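PDB 4TX3: peptide synthetase, module 7 from Actinoplanes teichomyceticus, which is part of a nonribosomal peptide synthetase and is probably a condensation-like domain that recruits oxygenases to the carrier-bound peptide rather than forming peptide bonds. Local coordinates for residues Asn210-Ile215 with Pro307-Thr312; Asp281-Thr286 with His358-Val363; Asn202-Phe207 with His337-Phe342. One frame throughout, in Å; residues are numbered along the deposited sequence.

Contact 1. Residues Asn210-Ile215 with Pro307-Thr312; sequences NHLAGI and PFPVRT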
ATOM      1  N   ASN B 210     -23.631  21.122  19.712  1.00 34.33           N
ATOM      2  CA  ASN B 210     -24.882  21.358  19.003  1.00 35.08           C
ATOM      3  C   ASN B 210     -25.427  20.082  18.356  1.00 40.24           C
ATOM      4  O   ASN B 210     -26.586  19.719  18.572  1.00 42.00           O
ATOM      5  CB  ASN B 210     -24.698  22.450  17.941  1.00 38.75           C
ATOM      6  CG  ASN B 210     -24.585  23.864  18.547  1.00 43.59           C
ATOM      7  OD1 ASN B 210     -24.992  24.098  19.685  1.00 41.77           O
ATOM      8  ND2 ASN B 210     -24.050  24.809  17.767  1.00 43.03           N
ATOM      9  N   HIS B 211     -24.590  19.398  17.578  1.00 36.02           N
ATOM     10  CA  HIS B 211     -24.990  18.156  16.924  1.00 32.57           C
ATOM     11  C   HIS B 211     -25.464  17.114  17.955  1.00 35.21           C
ATOM     12  O   HIS B 211     -26.471  16.453  17.742  1.00 38.15           O
ATOM     13  CB  HIS B 211     -23.824  17.612  16.085  1.00 34.94           C
ATOM     14  CG  HIS B 211     -24.127  16.352  15.328  1.00 38.75           C
ATOM     15  ND1 HIS B 211     -24.840  16.344  14.146  1.00 40.60           N
ATOM     16  CD2 HIS B 211     -23.793  15.060  15.571  1.00 39.10           C
ATOM     17  CE1 HIS B 211     -24.942  15.101  13.700  1.00 38.93           C
ATOM     18  NE2 HIS B 211     -24.308  14.304  14.544  1.00 40.47           N
ATOM     19  N   LEU B 212     -24.762  16.988  19.079  1.00 35.42           N
ATOM     20  CA  LEU B 212     -25.044  15.917  20.042  1.00 35.18           C
ATOM     21  C   LEU B 212     -25.849  16.369  21.264  1.00 36.01           C
ATOM     22  O   LEU B 212     -26.005  15.614  22.222  1.00 36.22           O
ATOM     23  CB  LEU B 212     -23.737  15.272  20.519  1.00 32.29           C
ATOM     24  CG  LEU B 212     -22.965  14.451  19.479  1.00 34.63           C
ATOM     25  CD1 LEU B 212     -21.688  13.849  20.078  1.00 29.09           C
ATOM     26  CD2 LEU B 212     -23.844  13.368  18.868  1.00 32.97           C
ATOM     27  N   ALA B 213     -26.354  17.595  21.229  1.00 38.48           N
ATOM     28  CA  ALA B 213     -27.179  18.130  22.318  1.00 38.33           C
ATOM     29  C   ALA B 213     -28.405  17.269  22.634  1.00 38.16           C
ATOM     30  O   ALA B 213     -29.300  17.127  21.802  1.00 37.36           O
ATOM     31  CB  ALA B 213     -27.622  19.533  21.979  1.00 38.05           C
ATOM     32  N   GLY B 214     -28.437  16.697  23.834  1.00 39.45           N
ATOM     33  CA  GLY B 214     -29.608  15.978  24.311  1.00 37.83           C
ATOM     34  C   GLY B 214     -29.761  14.504  23.944  1.00 40.93           C
ATOM     35  O   GLY B 214     -30.877  13.984  23.939  1.00 37.54           O
ATOM     36  N   ILE B 215     -28.661  13.824  23.641  1.00 37.90           N
ATOM     37  CA  ILE B 215     -28.737  12.396  23.341  1.00 42.28           C
ATOM     38  C   ILE B 215     -28.881  11.615  24.629  1.00 41.38           C
ATOM     39  O   ILE B 215     -28.373  12.034  25.660  1.00 44.58           O
ATOM     40  CB  ILE B 215     -27.499  11.899  22.585  1.00 35.81           C
ATOM     41  CG1 ILE B 215     -26.244  12.185  23.407  1.00 36.92           C
ATOM     42  CG2 ILE B 215     -27.419  12.560  21.218  1.00 37.75           C
ATOM     43  CD1 ILE B 215     -24.983  11.737  22.771  1.00 39.18           C
ATOM     44  N   PRO B 307     -12.455   7.585  16.724  1.00 33.05           N
ATOM     45  CA  PRO B 307     -13.908   7.403  16.817  1.00 30.17           C
ATOM     46  C   PRO B 307     -14.631   8.594  16.211  1.00 29.23           C
ATOM     47  O   PRO B 307     -14.132   9.716  16.247  1.00 27.36           O
ATOM     48  CB  PRO B 307     -14.167   7.307  18.322  1.00 32.00           C
ATOM     49  CG  PRO B 307     -12.853   6.886  18.905  1.00 30.82           C
ATOM     50  CD  PRO B 307     -11.813   7.559  18.047  1.00 31.39           C
ATOM     51  N   PHE B 308     -15.797   8.327  15.645  1.00 32.75           N
ATOM     52  CA  PHE B 308     -16.530   9.280  14.830  1.00 31.55           C
ATOM     53  C   PHE B 308     -18.024   8.925  14.923  1.00 35.71           C
ATOM     54  O   PHE B 308     -18.502   7.996  14.253  1.00 30.17           O
ATOM     55  CB  PHE B 308     -16.021   9.235  13.384  1.00 33.44           C
ATOM     56  CG  PHE B 308     -16.833  10.061  12.419  1.00 32.47           C
ATOM     57  CD1 PHE B 308     -17.058  11.413  12.659  1.00 34.13           C
ATOM     58  CD2 PHE B 308     -17.371   9.485  11.270  1.00 29.09           C
ATOM     59  CE1 PHE B 308     -17.809  12.188  11.771  1.00 34.20           C
ATOM     60  CE2 PHE B 308     -18.128  10.242  10.374  1.00 31.38           C
ATOM     61  CZ  PHE B 308     -18.351  11.602  10.629  1.00 38.39           C
ATOM     62  N   PRO B 309     -18.756   9.642  15.791  1.00 32.53           N
ATOM     63  CA  PRO B 309     -20.174   9.402  16.069  1.00 30.20           C
ATOM     64  C   PRO B 309     -21.065  10.211  15.155  1.00 27.91           C
ATOM     65  O   PRO B 309     -20.820  11.397  14.982  1.00 30.82           O
ATOM     66  CB  PRO B 309     -20.319   9.872  17.511  1.00 33.11           C
ATOM     67  CG  PRO B 309     -19.346  11.009  17.586  1.00 31.05           C
ATOM     68  CD  PRO B 309     -18.180  10.620  16.724  1.00 25.09           C
ATOM     69  N   VAL B 310     -22.077   9.583  14.573  1.00 29.39           N
ATOM     70  CA  VAL B 310     -23.019  10.307  13.735  1.00 30.70           C
ATOM     71  C   VAL B 310     -24.427  10.089  14.253  1.00 31.60           C
ATOM     72  O   VAL B 310     -24.873   8.957  14.459  1.00 30.93           O
ATOM     73  CB  VAL B 310     -22.905   9.896  12.255  1.00 34.78           C
ATOM     74  CG1 VAL B 310     -24.037  10.515  11.442  1.00 29.72           C
ATOM     75  CG2 VAL B 310     -21.541  10.337  11.703  1.00 30.15           C
ATOM     76  N   ARG B 311     -25.104  11.198  14.516  1.00 28.88           N
ATOM     77  CA  ARG B 311     -26.437  11.150  15.065  1.00 30.13           C
ATOM     78  C   ARG B 311     -27.426  11.141  13.918  1.00 33.13           C
ATOM     79  O   ARG B 311     -27.296  11.919  12.972  1.00 32.37           O
ATOM     80  CB  ARG B 311     -26.677  12.336  15.992  1.00 32.15           C
ATOM     81  CG  ARG B 311     -28.007  12.332  16.690  1.00 33.59           C
ATOM     82  CD  ARG B 311     -28.174  13.632  17.452  1.00 36.87           C
ATOM     83  NE  ARG B 311     -29.342  13.613  18.318  1.00 40.46           N
ATOM     84  CZ  ARG B 311     -29.546  14.478  19.302  1.00 41.08           C
ATOM     85  NH1 ARG B 311     -28.653  15.430  19.538  1.00 43.20           N
ATOM     86  NH2 ARG B 311     -30.631  14.386  20.058  1.00 38.35           N
ATOM     87  N   THR B 312     -28.411  10.257  13.985  1.00 31.44           N
ATOM     88  CA  THR B 312     -29.368  10.176  12.898  1.00 33.87           C
ATOM     89  C   THR B 312     -30.770  10.287  13.456  1.00 32.69           C
ATOM     90  O   THR B 312     -31.070   9.713  14.492  1.00 34.02           O
ATOM     91  CB  THR B 312     -29.182   8.866  12.093  1.00 36.86           C
ATOM     92  OG1 THR B 312     -27.899   8.899  11.450  1.00 37.08           O
ATOM     93  CG2 THR B 312     -30.245   8.734  11.026  1.00 36.77           C
TER
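Arg-311 donates twice to His-211 where helix 200-211 ends beside strand 306-313, within the condensation-domain fold, which resembles that of the CoA-dependent acyltransferases. The backbone leaves the helix at Leu-212 and passes into a type II beta turn that ends at Ile-215, and this turn is what the arginine reaches. With CG anti to the backbone N (chi1 -176°) and the chain extended from CG to NE, Arg-311 carries its guanidinium away from the strand to two carbonyls. NH1 of Arg-311 donates to O of His-211 at 3.0 Å and, almost straight at 171°, to O of Ala-213 at 2.9 Å. Both oxygens lie close to the guanidinium plane, although NH1 itself stands above the carbonyl plane of Ala-213. NH2 of Arg-311 forms a salt bridge with Asp-281 of strand 281-288. A positive charge here would be expected to suit the negative end of the helix dipole. Ile-215 covers one face of the group, its CG2 3.4 Å from CZ of Arg-311.

His-211 runs the other way, its ring 89° from the guanidinium plane. Val-310 and Thr-312 bond through their backbones to strand 281-288, whereas Arg-311 N donates to NE2 of His-211 at 3.2 Å, so this nitrogen acts as an acceptor. Leu-212 packs alongside: CD2 lies 4.2 Å from CB of Arg-311, and CD1 is 4.4 Å from CG of Pro-309.

Contact 2. Residues Asp281-Thr286 with His358-Val363; sequences DLVIGT and HPVYQV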
ATOM      1  N   ASP B 281     -34.108   8.486  17.553  1.00 33.71           N
ATOM      2  CA  ASP B 281     -32.962   9.362  17.781  1.00 34.61           C
ATOM      3  C   ASP B 281     -31.758   8.497  18.130  1.00 36.67           C
ATOM      4  O   ASP B 281     -31.632   7.997  19.251  1.00 35.40           O
ATOM      5  CB  ASP B 281     -33.260  10.379  18.899  1.00 37.95           C
ATOM      6  CG  ASP B 281     -32.103  11.376  19.131  1.00 50.11           C
ATOM      7  OD1 ASP B 281     -31.302  11.587  18.189  1.00 49.03           O
ATOM      8  OD2 ASP B 281     -31.998  11.955  20.249  1.00 47.18           O
ATOM      9  N   LEU B 282     -30.872   8.305  17.163  1.00 34.44           N
ATOM     10  CA  LEU B 282     -29.845   7.280  17.297  1.00 33.48           C
ATOM     11  C   LEU B 282     -28.471   7.819  16.983  1.00 33.08           C
ATOM     12  O   LEU B 282     -28.324   8.690  16.120  1.00 37.36           O
ATOM     13  CB  LEU B 282     -30.138   6.098  16.370  1.00 35.46           C
ATOM     14  CG  LEU B 282     -31.376   5.239  16.600  1.00 34.57           C
ATOM     15  CD1 LEU B 282     -31.406   4.105  15.590  1.00 40.12           C
ATOM     16  CD2 LEU B 282     -31.341   4.664  17.987  1.00 40.56           C
ATOM     17  N   VAL B 283     -27.466   7.305  17.685  1.00 28.79           N
ATOM     18  CA  VAL B 283     -26.089   7.595  17.333  1.00 32.07           C
ATOM     19  C   VAL B 283     -25.376   6.292  16.995  1.00 28.65           C
ATOM     20  O   VAL B 283     -25.282   5.391  17.812  1.00 30.31           O
ATOM     21  CB  VAL B 283     -25.334   8.336  18.459  1.00 35.85           C
ATOM     22  CG1 VAL B 283     -23.886   8.565  18.051  1.00 34.01           C
ATOM     23  CG2 VAL B 283     -26.000   9.663  18.776  1.00 28.34           C
ATOM     24  N   ILE B 284     -24.908   6.189  15.761  1.00 30.97           N
ATOM     25  CA  ILE B 284     -24.081   5.072  15.344  1.00 28.97           C
ATOM     26  C   ILE B 284     -22.673   5.556  15.080  1.00 32.49           C
ATOM     27  O   ILE B 284     -22.463   6.463  14.271  1.00 33.11           O
ATOM     28  CB  ILE B 284     -24.614   4.416  14.091  1.00 32.43           C
ATOM     29  CG1 ILE B 284     -26.015   3.854  14.362  1.00 29.91           C
ATOM     30  CG2 ILE B 284     -23.641   3.339  13.624  1.00 29.85           C
ATOM     31  CD1 ILE B 284     -26.647   3.183  13.181  1.00 33.38           C
ATOM     32  N   GLY B 285     -21.710   4.956  15.768  1.00 28.86           N
ATOM     33  CA  GLY B 285     -20.329   5.377  15.650  1.00 30.90           C
ATOM     34  C   GLY B 285     -19.520   4.475  14.737  1.00 34.25           C
ATOM     35  O   GLY B 285     -19.905   3.338  14.440  1.00 34.92           O
ATOM     36  N   THR B 286     -18.390   5.004  14.291  1.00 32.81           N
ATOM     37  CA  THR B 286     -17.461   4.277  13.451  1.00 34.69           C
ATOM     38  C   THR B 286     -16.032   4.709  13.780  1.00 36.09           C
ATOM     39  O   THR B 286     -15.820   5.783  14.342  1.00 36.04           O
ATOM     40  CB  THR B 286     -17.749   4.506  11.948  1.00 37.85           C
ATOM     41  OG1 THR B 286     -17.144   3.459  11.178  1.00 39.58           O
ATOM     42  CG2 THR B 286     -17.208   5.853  11.490  1.00 35.23           C
ATOM     43  N   HIS B 358     -19.677   2.532  26.956  1.00 38.55           N
ATOM     44  CA  HIS B 358     -19.018   3.445  26.031  1.00 37.60           C
ATOM     45  C   HIS B 358     -19.873   4.709  25.868  1.00 38.03           C
ATOM     46  O   HIS B 358     -21.069   4.619  25.589  1.00 36.22           O
ATOM     47  CB  HIS B 358     -18.778   2.769  24.679  1.00 35.63           C
ATOM     48  CG  HIS B 358     -17.831   3.513  23.789  1.00 37.03           C
ATOM     49  ND1 HIS B 358     -18.254   4.282  22.727  1.00 37.78           N
ATOM     50  CD2 HIS B 358     -16.481   3.604  23.802  1.00 32.16           C
ATOM     51  CE1 HIS B 358     -17.207   4.823  22.130  1.00 32.83           C
ATOM     52  NE2 HIS B 358     -16.121   4.427  22.766  1.00 35.25           N
ATOM     53  N   PRO B 359     -19.261   5.892  26.046  1.00 38.45           N
ATOM     54  CA  PRO B 359     -19.957   7.182  25.958  1.00 40.19           C
ATOM     55  C   PRO B 359     -20.402   7.540  24.527  1.00 40.96           C
ATOM     56  O   PRO B 359     -19.791   7.053  23.568  1.00 38.50           O
ATOM     57  CB  PRO B 359     -18.902   8.165  26.459  1.00 38.69           C
ATOM     58  CG  PRO B 359     -17.615   7.521  26.089  1.00 33.79           C
ATOM     59  CD  PRO B 359     -17.821   6.068  26.298  1.00 37.25           C
ATOM     60  N   VAL B 360     -21.441   8.376  24.405  1.00 37.42           N
ATOM     61  CA  VAL B 360     -21.981   8.845  23.122  1.00 33.38           C
ATOM     62  C   VAL B 360     -22.602   7.739  22.264  1.00 35.01           C
ATOM     63  O   VAL B 360     -23.745   7.872  21.841  1.00 35.56           O
ATOM     64  CB  VAL B 360     -20.915   9.557  22.260  1.00 37.05           C
ATOM     65  CG1 VAL B 360     -21.567  10.187  21.019  1.00 34.52           C
ATOM     66  CG2 VAL B 360     -20.180  10.600  23.065  1.00 33.93           C
ATOM     67  N   TYR B 361     -21.862   6.669  21.970  1.00 34.82           N
ATOM     68  CA  TYR B 361     -22.464   5.555  21.237  1.00 34.49           C
ATOM     69  C   TYR B 361     -22.036   4.193  21.753  1.00 33.02           C
ATOM     70  O   TYR B 361     -20.945   4.025  22.288  1.00 33.64           O
ATOM     71  CB  TYR B 361     -22.171   5.653  19.729  1.00 32.14           C
ATOM     72  CG  TYR B 361     -20.727   5.474  19.327  1.00 36.09           C
ATOM     73  CD1 TYR B 361     -19.844   6.551  19.326  1.00 33.17           C
ATOM     74  CD2 TYR B 361     -20.249   4.227  18.918  1.00 36.34           C
ATOM     75  CE1 TYR B 361     -18.524   6.386  18.945  1.00 32.75           C
ATOM     76  CE2 TYR B 361     -18.932   4.048  18.537  1.00 32.43           C
ATOM     77  CZ  TYR B 361     -18.073   5.133  18.550  1.00 36.91           C
ATOM     78  OH  TYR B 361     -16.758   4.958  18.164  1.00 37.52           O
ATOM     79  N   GLN B 362     -22.925   3.221  21.576  1.00 33.13           N
ATOM     80  CA  GLN B 362     -22.729   1.874  22.075  1.00 31.72           C
ATOM     81  C   GLN B 362     -22.803   0.859  20.922  1.00 35.12           C
ATOM     82  O   GLN B 362     -22.525  -0.339  21.102  1.00 32.62           O
ATOM     83  CB  GLN B 362     -23.767   1.557  23.161  1.00 32.33           C
ATOM     84  CG  GLN B 362     -23.693   2.456  24.396  1.00 32.99           C
ATOM     85  CD  GLN B 362     -24.293   3.834  24.166  1.00 36.56           C
ATOM     86  OE1 GLN B 362     -25.370   3.960  23.594  1.00 40.51           O
ATOM     87  NE2 GLN B 362     -23.589   4.875  24.601  1.00 33.70           N
ATOM     88  N   VAL B 363     -23.185   1.348  19.741  1.00 31.43           N
ATOM     89  CA  VAL B 363     -23.228   0.537  18.530  1.00 30.30           C
ATOM     90  C   VAL B 363     -22.247   1.076  17.497  1.00 33.86           C
ATOM     91  O   VAL B 363     -22.302   2.260  17.149  1.00 34.24           O
ATOM     92  CB  VAL B 363     -24.635   0.507  17.913  1.00 33.14           C
ATOM     93  CG1 VAL B 363     -24.672  -0.440  16.695  1.00 25.15           C
ATOM     94  CG2 VAL B 363     -25.654   0.096  18.962  1.00 31.14           C
TER
HETATM   95  O   HOH W   1     -25.038   3.533  19.809  1.00 32.07           O
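Tyr-361 lays its ring flat on the backbone of Gly-285, whose CA sits 3.4 Å from the ring centroid and only 11° off the ring normal, a CH-pi contact over the centre of the face. With no side chain on Gly-285, the aromatic ring can come down directly onto the strand. CG of Tyr-361 stands between its backbone N and carbonyl carbon (chi1 67°), the crowded position, and from there the ring lies over Gly-285. On the opposite face His-358 brings CE1 to 3.7 Å above the plane, offset toward the rim, so the ring is sandwiched. Val-283 meets the tyrosine at about a right angle, CG1 lying 3.8 Å from CB of Tyr-361.

The contact also joins two beta elements. Gly-285 N donates to O of Val-363 at 3.1 Å and 163°, and the backbone of Gly-285 bonds again to that of Leu-365, a pattern consistent with a parallel bridge from strand 281-288 to the start of strand 363-369. Water 1 continues the link, donating to O of Val-283 at 2.7 Å and accepting from N of Gln-362.

The loop leading into this strand has its own bracing. A classic gamma turn centred on Val-360 closes with Tyr-361 N bonded to O of Pro-359. His-358 ND1 donates in the ring plane to O of Tyr-361 at 2.7 Å, while Gln-362 NE2 reaches back to O of His-358, also at 2.7 Å.

Contact 3. Residues Asn202-Phe207 with His337-Phe342; sequences NDQITF and HLDVPF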
ATOM      1  N   ASN B 202     -12.554  25.889  18.734  1.00 36.97           N
ATOM      2  CA  ASN B 202     -13.797  26.442  19.264  1.00 36.25           C
ATOM      3  C   ASN B 202     -14.955  26.252  18.299  1.00 37.96           C
ATOM      4  O   ASN B 202     -16.063  25.892  18.704  1.00 37.21           O
ATOM      5  CB  ASN B 202     -13.637  27.925  19.600  1.00 37.02           C
ATOM      6  CG  ASN B 202     -13.080  28.139  20.987  1.00 39.55           C
ATOM      7  OD1 ASN B 202     -13.304  27.335  21.887  1.00 39.93           O
ATOM      8  ND2 ASN B 202     -12.330  29.211  21.163  1.00 48.90           N
ATOM      9  N   ASP B 203     -14.688  26.481  17.018  1.00 38.63           N
ATOM     10  CA  ASP B 203     -15.664  26.212  15.974  1.00 37.05           C
ATOM     11  C   ASP B 203     -16.132  24.750  15.997  1.00 38.74           C
ATOM     12  O   ASP B 203     -17.302  24.455  15.728  1.00 37.83           O
ATOM     13  CB  ASP B 203     -15.076  26.543  14.608  1.00 37.77           C
ATOM     14  CG  ASP B 203     -16.076  26.357  13.491  1.00 47.30           C
ATOM     15  OD1 ASP B 203     -17.192  26.895  13.620  1.00 52.11           O
ATOM     16  OD2 ASP B 203     -15.765  25.658  12.500  1.00 50.73           O
ATOM     17  N   GLN B 204     -15.226  23.836  16.329  1.00 36.57           N
ATOM     18  CA  GLN B 204     -15.559  22.409  16.280  1.00 43.06           C
ATOM     19  C   GLN B 204     -16.233  21.966  17.580  1.00 36.50           C
ATOM     20  O   GLN B 204     -17.107  21.097  17.566  1.00 37.84           O
ATOM     21  CB  GLN B 204     -14.306  21.558  15.968  1.00 34.81           C
ATOM     22  CG  GLN B 204     -13.823  21.708  14.528  1.00 32.75           C
ATOM     23  CD  GLN B 204     -12.637  20.824  14.161  1.00 38.94           C
ATOM     24  OE1 GLN B 204     -12.273  19.903  14.888  1.00 39.78           O
ATOM     25  NE2 GLN B 204     -12.037  21.099  13.009  1.00 38.01           N
ATOM     26  N   ILE B 205     -15.860  22.582  18.693  1.00 34.34           N
ATOM     27  CA  ILE B 205     -16.523  22.284  19.964  1.00 37.57           C
ATOM     28  C   ILE B 205     -17.988  22.700  19.875  1.00 36.24           C
ATOM     29  O   ILE B 205     -18.873  22.012  20.363  1.00 41.88           O
ATOM     30  CB  ILE B 205     -15.821  22.988  21.150  1.00 37.89           C
ATOM     31  CG1 ILE B 205     -14.593  22.185  21.585  1.00 36.04           C
ATOM     32  CG2 ILE B 205     -16.761  23.176  22.326  1.00 31.23           C
ATOM     33  CD1 ILE B 205     -13.647  22.961  22.476  1.00 35.68           C
ATOM     34  N   THR B 206     -18.233  23.823  19.220  1.00 35.78           N
ATOM     35  CA  THR B 206     -19.582  24.329  19.042  1.00 34.83           C
ATOM     36  C   THR B 206     -20.405  23.385  18.179  1.00 35.92           C
ATOM     37  O   THR B 206     -21.566  23.088  18.495  1.00 32.29           O
ATOM     38  CB  THR B 206     -19.546  25.733  18.422  1.00 36.29           C
ATOM     39  OG1 THR B 206     -18.976  26.636  19.375  1.00 32.72           O
ATOM     40  CG2 THR B 206     -20.936  26.209  18.013  1.00 30.79           C
ATOM     41  N   PHE B 207     -19.795  22.894  17.105  1.00 34.72           N
ATOM     42  CA  PHE B 207     -20.464  21.916  16.260  1.00 34.48           C
ATOM     43  C   PHE B 207     -20.950  20.686  17.029  1.00 33.49           C
ATOM     44  O   PHE B 207     -22.099  20.279  16.883  1.00 34.68           O
ATOM     45  CB  PHE B 207     -19.565  21.433  15.124  1.00 35.08           C
ATOM     46  CG  PHE B 207     -20.175  20.302  14.357  1.00 35.81           C
ATOM     47  CD1 PHE B 207     -21.115  20.555  13.383  1.00 30.31           C
ATOM     48  CD2 PHE B 207     -19.859  18.984  14.659  1.00 32.44           C
ATOM     49  CE1 PHE B 207     -21.717  19.520  12.709  1.00 39.29           C
ATOM     50  CE2 PHE B 207     -20.459  17.945  13.981  1.00 36.57           C
ATOM     51  CZ  PHE B 207     -21.386  18.211  13.003  1.00 37.06           C
ATOM     52  N   HIS B 337     -15.303  18.351  11.054  1.00 40.29           N
ATOM     53  CA  HIS B 337     -14.972  18.765  12.406  1.00 35.87           C
ATOM     54  C   HIS B 337     -14.296  17.651  13.194  1.00 38.48           C
ATOM     55  O   HIS B 337     -14.692  17.367  14.330  1.00 35.95           O
ATOM     56  CB  HIS B 337     -16.238  19.228  13.118  1.00 34.08           C
ATOM     57  CG  HIS B 337     -17.041  20.217  12.327  1.00 39.10           C
ATOM     58  ND1 HIS B 337     -16.816  21.577  12.388  1.00 41.44           N
ATOM     59  CD2 HIS B 337     -18.062  20.045  11.458  1.00 38.27           C
ATOM     60  CE1 HIS B 337     -17.662  22.197  11.588  1.00 37.28           C
ATOM     61  NE2 HIS B 337     -18.430  21.293  11.012  1.00 40.45           N
ATOM     62  N   LEU B 338     -13.269  17.036  12.597  1.00 37.98           N
ATOM     63  CA  LEU B 338     -12.634  15.849  13.180  1.00 37.58           C
ATOM     64  C   LEU B 338     -11.335  16.117  13.936  1.00 39.91           C
ATOM     65  O   LEU B 338     -10.725  15.188  14.452  1.00 45.63           O
ATOM     66  CB  LEU B 338     -12.360  14.819  12.093  1.00 40.90           C
ATOM     67  CG  LEU B 338     -13.599  14.242  11.419  1.00 40.94           C
ATOM     68  CD1 LEU B 338     -13.196  13.081  10.521  1.00 31.44           C
ATOM     69  CD2 LEU B 338     -14.619  13.817  12.482  1.00 33.95           C
ATOM     70  N   ASP B 339     -10.913  17.375  14.008  1.00 42.43           N
ATOM     71  CA  ASP B 339      -9.712  17.739  14.763  1.00 39.10           C
ATOM     72  C   ASP B 339      -9.925  17.610  16.279  1.00 37.93           C
ATOM     73  O   ASP B 339      -8.985  17.300  17.009  1.00 40.31           O
ATOM     74  CB  ASP B 339      -9.268  19.164  14.398  1.00 37.48           C
ATOM     75  CG  ASP B 339      -8.904  19.302  12.920  1.00 46.87           C
ATOM     76  OD1 ASP B 339      -7.769  18.934  12.549  1.00 48.49           O
ATOM     77  OD2 ASP B 339      -9.752  19.761  12.120  1.00 47.05           O
ATOM     78  N   VAL B 340     -11.147  17.838  16.759  1.00 34.41           N
ATOM     79  CA  VAL B 340     -11.450  17.495  18.142  1.00 36.82           C
ATOM     80  C   VAL B 340     -11.351  16.002  18.310  1.00 38.35           C
ATOM     81  O   VAL B 340     -11.996  15.254  17.570  1.00 41.12           O
ATOM     82  CB  VAL B 340     -12.870  17.870  18.606  1.00 34.24           C
ATOM     83  CG1 VAL B 340     -12.878  18.009  20.106  1.00 33.83           C
ATOM     84  CG2 VAL B 340     -13.343  19.109  17.987  1.00 38.15           C
ATOM     85  N   PRO B 341     -10.558  15.555  19.287  1.00 38.38           N
ATOM     86  CA  PRO B 341     -10.589  14.121  19.570  1.00 36.98           C
ATOM     87  C   PRO B 341     -11.958  13.746  20.097  1.00 35.41           C
ATOM     88  O   PRO B 341     -12.564  14.508  20.858  1.00 33.77           O
ATOM     89  CB  PRO B 341      -9.506  13.932  20.643  1.00 32.91           C
ATOM     90  CG  PRO B 341      -8.705  15.180  20.613  1.00 36.44           C
ATOM     91  CD  PRO B 341      -9.622  16.276  20.158  1.00 37.17           C
ATOM     92  N   PHE B 342     -12.445  12.590  19.670  1.00 34.36           N
ATOM     93  CA  PHE B 342     -13.678  12.040  20.205  1.00 33.42           C
ATOM     94  C   PHE B 342     -13.703  11.989  21.736  1.00 34.29           C
ATOM     95  O   PHE B 342     -14.742  12.209  22.352  1.00 33.86           O
ATOM     96  CB  PHE B 342     -13.898  10.637  19.654  1.00 28.15           C
ATOM     97  CG  PHE B 342     -14.925   9.862  20.406  1.00 29.98           C
ATOM     98  CD1 PHE B 342     -16.278  10.088  20.178  1.00 25.41           C
ATOM     99  CD2 PHE B 342     -14.546   8.927  21.364  1.00 27.60           C
ATOM    100  CE1 PHE B 342     -17.237   9.394  20.877  1.00 27.56           C
ATOM    101  CE2 PHE B 342     -15.499   8.229  22.055  1.00 30.03           C
ATOM    102  CZ  PHE B 342     -16.853   8.461  21.813  1.00 29.15           C
TER
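Gln-204 grips the loop at Asp-339 and Val-340 with both ends of its amide: NE2 donates to OD2 of Asp-339 at 2.8 Å, nearly straight at 172°, and OE1 accepts from N of Val-340 at 3.0 Å. The result is a helix-to-loop junction of the condensation-domain fold, helix 200-211 against the connection between helices 320-334 and 345-348. Asp-339 uses the anti lone pair of OD2, and that oxygen lies in the plane of the Gln-204 amide; its OD1 makes a salt bridge with Arg-5, so each carboxylate oxygen has a partner. The glutamine chain is extended beyond CG, with CD anti to CA (chi2 -177°), and the side chain crosses that of Asp-339 obliquely.

Packing surrounds this grip. Val-340 CG2 presses on CB of Gln-204 at 3.3 Å, and Gln-204 CG lies at the edge of the His-337 ring, 3.7 Å from ND1. One face of that imidazole is covered by Phe-207 in an offset stack, centroids 4.1 Å apart and planes at 8°. Phe-207 also meets the ring of His-211 one helical turn on. Within the stack, CD2 of His-337 sits over the centre of the phenylalanine ring, 3.6 Å from CG of Phe-207.

How the contacts relate
Followed from the N terminus, helix 200-211 supplies 202-207 for contact 3, and its last residues with the turn that follows supply 210-215 for contact 1. Segment 281-286, on strand 281-288, then opens contact 2. Its neighbour in the two-stranded sheet, 307-312 on strand 306-313, closes contact 1, loop 337-342 closes contact 3, and 358-363 closes contact 2 last. The loop of contact 1 therefore nests within that of contact 3, while contact 2 crosses both. Together they tie helix 200-211 and the turn after it to an antiparallel strand pair, an interhelical loop and the entry to strand 363-369. Phe-342 joins all three, packing on Pro-307, Pro-309, His-358, Val-360 and Tyr-361.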